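Nickel ABC transporter (Nickel-binding protein) (Bacillus halodurans, PDB 3T66) probably captures a solute, nickel or perhaps a peptide, outside the cell and delivers it to a membrane-bound ABC importer. Local coordinates at residues A[41-46]-A[57-62]; A[157-162]-A[180-185]. One frame throughout, in Å; residues are numbered along the deposited sequence.

Contact 1: A[41-46]-A[57-62]; sequences ITETLV and PWLAES
The six-membered ring of Trp58 carries the side chain of Glu43 on one face and meets Thr44 at an edge. Glu43 CB stands 3.8 Å from the centroid of the Trp58 six-membered ring, 16° off the normal, a CH-pi contact. Glu43 CG continues over the rim, 3.7 Å from Trp58 CH2, and the glutamate chain crosses the indole at about a right angle. The carboxylate is turned 48° from the ring; OE1 bonds to Thr159 OG1 and Trp182 NE1, OE2 to Tyr181 OH. Thr44 OG1 lies in the indole plane, beside CE3 and CZ3. Thr44 OG1 sits between the backbone N and the carbonyl carbon (chi1 48°), where it donates to Val46 O at 2.6 Å. Trp58 makes a cation-pi contact with Arg47 as well. The two-stranded hairpin of 46-48 and 55-57 begins here: Val46 and Pro57 form an antiparallel non-hydrogen-bonded pair. Past Pro57 the chain turns into strand 60-64, an outermost strand of a four-stranded antiparallel sheet. Leu45 O grips this turn with two bonds, accepting from Ala60 N at 3.0 Å and from Trp58 N at 3.2 Å. Leu59 N makes a weak bond to Thr44 O. Leu45 CB packs on Ala60 CB at 4.2 Å, and Leu45 CD2 reaches Leu59 CB.

Contact 2: A[157-162]-A[180-185]; sequences VGTGPF and EYWDGA
Thr159 meets Tyr181 and Trp182 through its carbonyl oxygen. Thr159 O lies in the plane of the Tyr181 ring, at the CD1-CE1 edge, where the ring hydrogens give a mildly positive rim. Thr159 O also sits near the plane of the Trp182 ring, 3.9 Å from Trp182 CD1. The hydroxyl of Thr159 is turned to another partner, Glu43, which it shares with Trp182 NE1. Gly160 follows and passes close to the tyrosine with its backbone, the carbonyl carbon 3.6 Å from Tyr181 CD1. Pro161 then lies over one face of the phenol. Pro161 N is 3.4 Å above the Tyr181 ring plane, offset toward the rim. Pro161 CD makes a CH-pi contact, 3.9 Å from the Tyr181 ring centroid and 22° off the normal. Pro161 CB lies over the CD2 flank of the same face, 3.8 Å from Tyr181 CD2. Proline and tyrosine lie side by side and point the same way. Phe162 opens strand 162-168, so this face is built just where the loop ends. The opposite face of Tyr181 is occupied by Asp183 N, 3.6 Å above the plane. That atom belongs to a type I beta turn from Tyr181 to Gly184, closed by Gly184 N to Tyr181 O at 3.2 Å. With CG anti to the backbone N (chi1 173°), the phenol reaches between this turn and the proline. Gly184 has a positive phi of 108°, which suits glycine, and its carbonyl oxygen lies at another part of the phenol edge. The contact between the two loops therefore rests on ring faces, CH groups and backbone carbonyls. Glu43 satisfies the polar tips, so one carboxylate joins both loops, while Pro161 and Asp183 on its two faces limit the turn of the phenol.

Overall arrangement
Contacts 1 and 2 follow one another along the chain, and their centres are 12 Å apart. They meet at the Glu43 carboxylate. Glu43 OE1 is 2.5 Å from Thr159 OG1, and Glu43 OE2 is 2.5 Å from Tyr181 OH; both are probable hydrogen bonds. The indoles also touch, Trp58 CD1 lying 3.5 Å from Trp182 CZ2, with ring planes at about 65°. Contact 1 lies away from the calcium site. Contact 2 is nearer: the side chain of Tyr181 is about 7 Å from that of Asp179, a calcium-binding residue of this protein with no calcium bound to it in this chain, and about 12 Å from the calcium ion in the model. Neither contact touches that ion.

Contact 1: A[41-46]-A[57-62]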
ATOM      1  N   ILE A  41      20.365   2.060  -2.323  1.00 42.56           N
ATOM      2  CA  ILE A  41      21.237   2.816  -3.215  1.00 42.88           C
ATOM      3  C   ILE A  41      20.772   4.273  -3.276  1.00 43.38           C
ATOM      4  O   ILE A  41      21.575   5.227  -3.410  1.00 43.48           O
ATOM      5  CB  ILE A  41      21.226   2.226  -4.649  1.00 42.55           C
ATOM      6  CG1 ILE A  41      21.745   0.796  -4.620  1.00 43.55           C
ATOM      7  CG2 ILE A  41      22.082   3.030  -5.556  1.00 39.76           C
ATOM      8  CD1 ILE A  41      21.104  -0.110  -5.589  1.00 45.26           C
ATOM      9  N   THR A  42      19.467   4.417  -3.125  1.00 43.18           N
ATOM     10  CA  THR A  42      18.744   5.520  -3.691  1.00 43.66           C
ATOM     11  C   THR A  42      17.634   5.915  -2.728  1.00 43.09           C
ATOM     12  O   THR A  42      17.134   5.054  -1.992  1.00 43.68           O
ATOM     13  CB  THR A  42      18.230   5.050  -5.096  1.00 44.50           C
ATOM     14  OG1 THR A  42      18.983   5.697  -6.123  1.00 45.43           O
ATOM     15  CG2 THR A  42      16.750   5.326  -5.333  1.00 44.41           C
ATOM     16  N   GLU A  43      17.281   7.203  -2.715  1.00 42.35           N
ATOM     17  CA  GLU A  43      16.296   7.779  -1.782  1.00 41.89           C
ATOM     18  C   GLU A  43      15.438   8.875  -2.405  1.00 41.58           C
ATOM     19  O   GLU A  43      15.716   9.345  -3.495  1.00 42.18           O
ATOM     20  CB  GLU A  43      17.034   8.385  -0.604  1.00 41.89           C
ATOM     21  CG  GLU A  43      17.952   7.415   0.065  1.00 43.47           C
ATOM     22  CD  GLU A  43      18.910   8.071   1.030  1.00 48.72           C
ATOM     23  OE1 GLU A  43      19.409   9.176   0.722  1.00 52.31           O
ATOM     24  OE2 GLU A  43      19.173   7.485   2.104  1.00 50.44           O
ATOM     25  N   THR A  44      14.434   9.357  -1.697  1.00 41.29           N
ATOM     26  CA  THR A  44      13.451  10.219  -2.344  1.00 41.06           C
ATOM     27  C   THR A  44      13.470  11.541  -1.633  1.00 41.03           C
ATOM     28  O   THR A  44      14.082  11.626  -0.574  1.00 41.71           O
ATOM     29  CB  THR A  44      12.056   9.591  -2.219  1.00 41.37           C
ATOM     30  OG1 THR A  44      11.884   9.195  -0.860  1.00 40.31           O
ATOM     31  CG2 THR A  44      11.893   8.340  -3.168  1.00 39.38           C
ATOM     32  N   LEU A  45      12.811  12.561  -2.170  1.00 40.63           N
ATOM     33  CA  LEU A  45      12.750  13.845  -1.477  1.00 41.43           C
ATOM     34  C   LEU A  45      11.973  13.770  -0.166  1.00 42.23           C
ATOM     35  O   LEU A  45      12.174  14.535   0.796  1.00 42.32           O
ATOM     36  CB  LEU A  45      12.131  14.916  -2.365  1.00 41.47           C
ATOM     37  CG  LEU A  45      12.762  15.217  -3.738  1.00 42.68           C
ATOM     38  CD1 LEU A  45      12.002  16.268  -4.554  1.00 43.30           C
ATOM     39  CD2 LEU A  45      14.167  15.669  -3.585  1.00 43.29           C
ATOM     40  N   VAL A  46      11.098  12.801  -0.099  1.00 43.40           N
ATOM     41  CA  VAL A  46      10.127  12.807   0.946  1.00 44.54           C
ATOM     42  C   VAL A  46       9.815  11.367   1.192  1.00 45.08           C
ATOM     43  O   VAL A  46       9.982  10.595   0.291  1.00 45.89           O
ATOM     44  CB  VAL A  46       8.986  13.655   0.452  1.00 44.08           C
ATOM     45  CG1 VAL A  46       7.721  12.998   0.603  1.00 45.04           C
ATOM     46  CG2 VAL A  46       9.002  14.940   1.194  1.00 45.48           C
ATOM     47  N   PRO A  57       9.893  14.842   5.642  1.00 47.41           N
ATOM     48  CA  PRO A  57      11.054  15.137   4.838  1.00 46.79           C
ATOM     49  C   PRO A  57      12.133  14.090   4.940  1.00 45.95           C
ATOM     50  O   PRO A  57      12.345  13.528   5.973  1.00 45.62           O
ATOM     51  CB  PRO A  57      11.550  16.434   5.437  1.00 46.94           C
ATOM     52  CG  PRO A  57      10.822  16.616   6.649  1.00 46.71           C
ATOM     53  CD  PRO A  57       9.540  15.994   6.457  1.00 47.79           C
ATOM     54  N   TRP A  58      12.791  13.822   3.829  1.00 45.72           N
ATOM     55  CA  TRP A  58      13.953  12.996   3.807  1.00 44.23           C
ATOM     56  C   TRP A  58      15.042  13.799   3.152  1.00 44.37           C
ATOM     57  O   TRP A  58      15.728  14.514   3.797  1.00 44.17           O
ATOM     58  CB  TRP A  58      13.642  11.752   3.017  1.00 43.49           C
ATOM     59  CG  TRP A  58      14.430  10.597   3.347  1.00 40.82           C
ATOM     60  CD1 TRP A  58      15.326  10.490   4.311  1.00 38.11           C
ATOM     61  CD2 TRP A  58      14.396   9.367   2.690  1.00 39.98           C
ATOM     62  NE1 TRP A  58      15.877   9.268   4.311  1.00 38.40           N
ATOM     63  CE2 TRP A  58      15.306   8.546   3.313  1.00 38.08           C
ATOM     64  CE3 TRP A  58      13.673   8.871   1.622  1.00 41.26           C
ATOM     65  CZ2 TRP A  58      15.520   7.262   2.913  1.00 36.02           C
ATOM     66  CZ3 TRP A  58      13.883   7.607   1.235  1.00 39.04           C
ATOM     67  CH2 TRP A  58      14.802   6.817   1.861  1.00 38.88           C
ATOM     68  N   LEU A  59      15.158  13.713   1.847  1.00 44.63           N
ATOM     69  CA  LEU A  59      16.156  14.449   1.099  1.00 44.42           C
ATOM     70  C   LEU A  59      15.874  15.895   1.089  1.00 45.05           C
ATOM     71  O   LEU A  59      16.740  16.694   0.902  1.00 45.01           O
ATOM     72  CB  LEU A  59      16.255  13.970  -0.320  1.00 43.76           C
ATOM     73  CG  LEU A  59      17.035  12.705  -0.555  1.00 43.30           C
ATOM     74  CD1 LEU A  59      17.387  12.601  -1.957  1.00 39.77           C
ATOM     75  CD2 LEU A  59      18.225  12.686   0.262  1.00 40.34           C
ATOM     76  N   ALA A  60      14.614  16.220   1.210  1.00 45.92           N
ATOM     77  CA  ALA A  60      14.168  17.603   1.321  1.00 47.15           C
ATOM     78  C   ALA A  60      13.919  17.898   2.791  1.00 48.49           C
ATOM     79  O   ALA A  60      13.462  17.010   3.545  1.00 48.42           O
ATOM     80  CB  ALA A  60      12.905  17.804   0.536  1.00 46.56           C
ATOM     81  N   GLU A  61      14.233  19.129   3.203  1.00 49.45           N
ATOM     82  CA  GLU A  61      13.958  19.615   4.576  1.00 49.97           C
ATOM     83  C   GLU A  61      12.495  19.977   4.819  1.00 49.16           C
ATOM     84  O   GLU A  61      11.977  19.803   5.927  1.00 48.76           O
ATOM     85  CB  GLU A  61      14.735  20.898   4.806  1.00 50.48           C
ATOM     86  CG  GLU A  61      15.877  20.892   5.780  1.00 54.70           C
ATOM     87  CD  GLU A  61      16.712  22.179   5.582  1.00 62.79           C
ATOM     88  OE1 GLU A  61      17.979  22.114   5.475  1.00 66.21           O
ATOM     89  OE2 GLU A  61      16.093  23.274   5.471  1.00 65.15           O
ATOM     90  N   SER A  62      11.861  20.543   3.792  1.00 49.11           N
ATOM     91  CA  SER A  62      10.526  21.177   3.915  1.00 49.42           C
ATOM     92  C   SER A  62       9.916  21.607   2.584  1.00 48.88           C
ATOM     93  O   SER A  62      10.590  21.627   1.555  1.00 49.44           O
ATOM     94  CB  SER A  62      10.608  22.426   4.791  1.00 49.54           C
ATOM     95  OG  SER A  62      11.327  23.425   4.096  1.00 49.93           O
TER

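Contact 2: A[157-162]-A[180-185]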
ATOM      1  N   VAL A 157      23.801   6.072  -9.388  1.00 49.88           N
ATOM      2  CA  VAL A 157      24.544   6.707  -8.310  1.00 48.64           C
ATOM      3  C   VAL A 157      23.659   7.638  -7.553  1.00 47.18           C
ATOM      4  O   VAL A 157      23.320   8.713  -8.042  1.00 46.95           O
ATOM      5  CB  VAL A 157      25.865   7.345  -8.791  1.00 48.78           C
ATOM      6  CG1 VAL A 157      26.294   8.497  -7.879  1.00 48.47           C
ATOM      7  CG2 VAL A 157      26.915   6.271  -8.766  1.00 49.66           C
ATOM      8  N   GLY A 158      23.265   7.192  -6.368  1.00 46.06           N
ATOM      9  CA  GLY A 158      22.297   7.911  -5.566  1.00 44.68           C
ATOM     10  C   GLY A 158      22.857   8.309  -4.235  1.00 44.10           C
ATOM     11  O   GLY A 158      24.070   8.306  -4.034  1.00 44.16           O
ATOM     12  N   THR A 159      21.965   8.619  -3.310  1.00 43.53           N
ATOM     13  CA  THR A 159      22.381   9.126  -2.029  1.00 43.07           C
ATOM     14  C   THR A 159      22.259   8.094  -0.911  1.00 42.70           C
ATOM     15  O   THR A 159      22.497   8.397   0.260  1.00 42.71           O
ATOM     16  CB  THR A 159      21.616  10.385  -1.683  1.00 42.59           C
ATOM     17  OG1 THR A 159      20.263  10.025  -1.454  1.00 44.76           O
ATOM     18  CG2 THR A 159      21.657  11.350  -2.835  1.00 42.02           C
ATOM     19  N   GLY A 160      21.920   6.863  -1.260  1.00 42.82           N
ATOM     20  CA  GLY A 160      21.789   5.828  -0.226  1.00 42.08           C
ATOM     21  C   GLY A 160      23.064   5.532   0.555  1.00 41.93           C
ATOM     22  O   GLY A 160      24.190   5.798   0.108  1.00 41.79           O
ATOM     23  N   PRO A 161      22.892   4.957   1.730  1.00 41.41           N
ATOM     24  CA  PRO A 161      23.934   4.354   2.520  1.00 41.10           C
ATOM     25  C   PRO A 161      24.648   3.168   1.823  1.00 40.86           C
ATOM     26  O   PRO A 161      25.628   2.648   2.368  1.00 41.59           O
ATOM     27  CB  PRO A 161      23.137   3.783   3.691  1.00 41.15           C
ATOM     28  CG  PRO A 161      21.874   3.340   3.050  1.00 39.98           C
ATOM     29  CD  PRO A 161      21.569   4.585   2.238  1.00 41.08           C
ATOM     30  N   PHE A 162      24.179   2.688   0.679  1.00 40.11           N
ATOM     31  CA  PHE A 162      24.965   1.614   0.021  1.00 40.76           C
ATOM     32  C   PHE A 162      25.221   1.930  -1.396  1.00 42.01           C
ATOM     33  O   PHE A 162      24.307   2.209  -2.153  1.00 43.16           O
ATOM     34  CB  PHE A 162      24.366   0.194   0.181  1.00 39.10           C
ATOM     35  CG  PHE A 162      24.395  -0.253   1.561  1.00 36.80           C
ATOM     36  CD1 PHE A 162      25.565  -0.676   2.121  1.00 39.05           C
ATOM     37  CD2 PHE A 162      23.304  -0.105   2.357  1.00 37.21           C
ATOM     38  CE1 PHE A 162      25.633  -1.004   3.452  1.00 40.51           C
ATOM     39  CE2 PHE A 162      23.341  -0.429   3.704  1.00 40.06           C
ATOM     40  CZ  PHE A 162      24.505  -0.874   4.257  1.00 41.66           C
ATOM     41  N   GLU A 180      30.476   8.302   3.545  1.00 50.96           N
ATOM     42  CA  GLU A 180      29.997   9.680   3.863  1.00 51.02           C
ATOM     43  C   GLU A 180      28.503   9.901   3.712  1.00 49.80           C
ATOM     44  O   GLU A 180      28.057  10.999   3.403  1.00 49.08           O
ATOM     45  CB  GLU A 180      30.694  10.689   2.974  1.00 51.75           C
ATOM     46  CG  GLU A 180      32.175  10.369   2.686  1.00 56.64           C
ATOM     47  CD  GLU A 180      33.095  10.682   3.871  1.00 62.12           C
ATOM     48  OE1 GLU A 180      32.680  11.484   4.757  1.00 61.94           O
ATOM     49  OE2 GLU A 180      34.230  10.121   3.899  1.00 65.88           O
ATOM     50  N   TYR A 181      27.735   8.832   3.897  1.00 49.47           N
ATOM     51  CA  TYR A 181      26.289   8.869   3.769  1.00 48.48           C
ATOM     52  C   TYR A 181      25.781   9.979   4.667  1.00 48.35           C
ATOM     53  O   TYR A 181      26.209  10.054   5.806  1.00 48.93           O
ATOM     54  CB  TYR A 181      25.709   7.543   4.223  1.00 47.96           C
ATOM     55  CG  TYR A 181      24.223   7.566   4.271  1.00 47.07           C
ATOM     56  CD1 TYR A 181      23.487   7.984   3.177  1.00 47.13           C
ATOM     57  CD2 TYR A 181      23.552   7.193   5.416  1.00 47.40           C
ATOM     58  CE1 TYR A 181      22.111   8.030   3.221  1.00 47.01           C
ATOM     59  CE2 TYR A 181      22.186   7.227   5.478  1.00 46.18           C
ATOM     60  CZ  TYR A 181      21.463   7.644   4.378  1.00 46.04           C
ATOM     61  OH  TYR A 181      20.095   7.679   4.444  1.00 43.25           O
ATOM     62  N   TRP A 182      24.866  10.813   4.178  1.00 47.45           N
ATOM     63  CA  TRP A 182      24.465  12.027   4.887  1.00 46.38           C
ATOM     64  C   TRP A 182      23.769  11.816   6.219  1.00 45.68           C
ATOM     65  O   TRP A 182      23.710  12.723   7.043  1.00 45.35           O
ATOM     66  CB  TRP A 182      23.568  12.848   4.001  1.00 46.54           C
ATOM     67  CG  TRP A 182      22.230  12.188   3.754  1.00 49.37           C
ATOM     68  CD1 TRP A 182      21.939  11.277   2.791  1.00 50.01           C
ATOM     69  CD2 TRP A 182      21.002  12.415   4.481  1.00 50.72           C
ATOM     70  NE1 TRP A 182      20.619  10.911   2.877  1.00 51.47           N
ATOM     71  CE2 TRP A 182      20.022  11.596   3.902  1.00 50.58           C
ATOM     72  CE3 TRP A 182      20.646  13.231   5.575  1.00 52.69           C
ATOM     73  CZ2 TRP A 182      18.697  11.557   4.372  1.00 52.17           C
ATOM     74  CZ3 TRP A 182      19.320  13.192   6.049  1.00 51.50           C
ATOM     75  CH2 TRP A 182      18.366  12.368   5.434  1.00 51.51           C
ATOM     76  N   ASP A 183      23.211  10.638   6.437  1.00 45.63           N
ATOM     77  CA  ASP A 183      22.483  10.411   7.685  1.00 45.20           C
ATOM     78  C   ASP A 183      23.182   9.399   8.589  1.00 45.05           C
ATOM     79  O   ASP A 183      22.595   8.887   9.550  1.00 45.06           O
ATOM     80  CB  ASP A 183      21.048   9.979   7.409  1.00 45.24           C
ATOM     81  CG  ASP A 183      20.096  10.445   8.472  1.00 46.22           C
ATOM     82  OD1 ASP A 183      20.483  11.334   9.239  1.00 50.35           O
ATOM     83  OD2 ASP A 183      18.959   9.960   8.548  1.00 45.98           O
ATOM     84  N   GLY A 184      24.441   9.108   8.295  1.00 44.28           N
ATOM     85  CA  GLY A 184      25.227   8.338   9.244  1.00 44.51           C
ATOM     86  C   GLY A 184      25.442   6.951   8.695  1.00 44.24           C
ATOM     87  O   GLY A 184      24.496   6.254   8.364  1.00 44.74           O
ATOM     88  N   ALA A 185      26.703   6.585   8.598  1.00 43.42           N
ATOM     89  CA  ALA A 185      27.137   5.502   7.815  1.00 43.84           C
ATOM     90  C   ALA A 185      26.789   4.171   8.482  1.00 44.48           C
ATOM     91  O   ALA A 185      26.781   4.074   9.683  1.00 44.56           O
ATOM     92  CB  ALA A 185      28.644   5.660   7.525  1.00 43.16           C
TER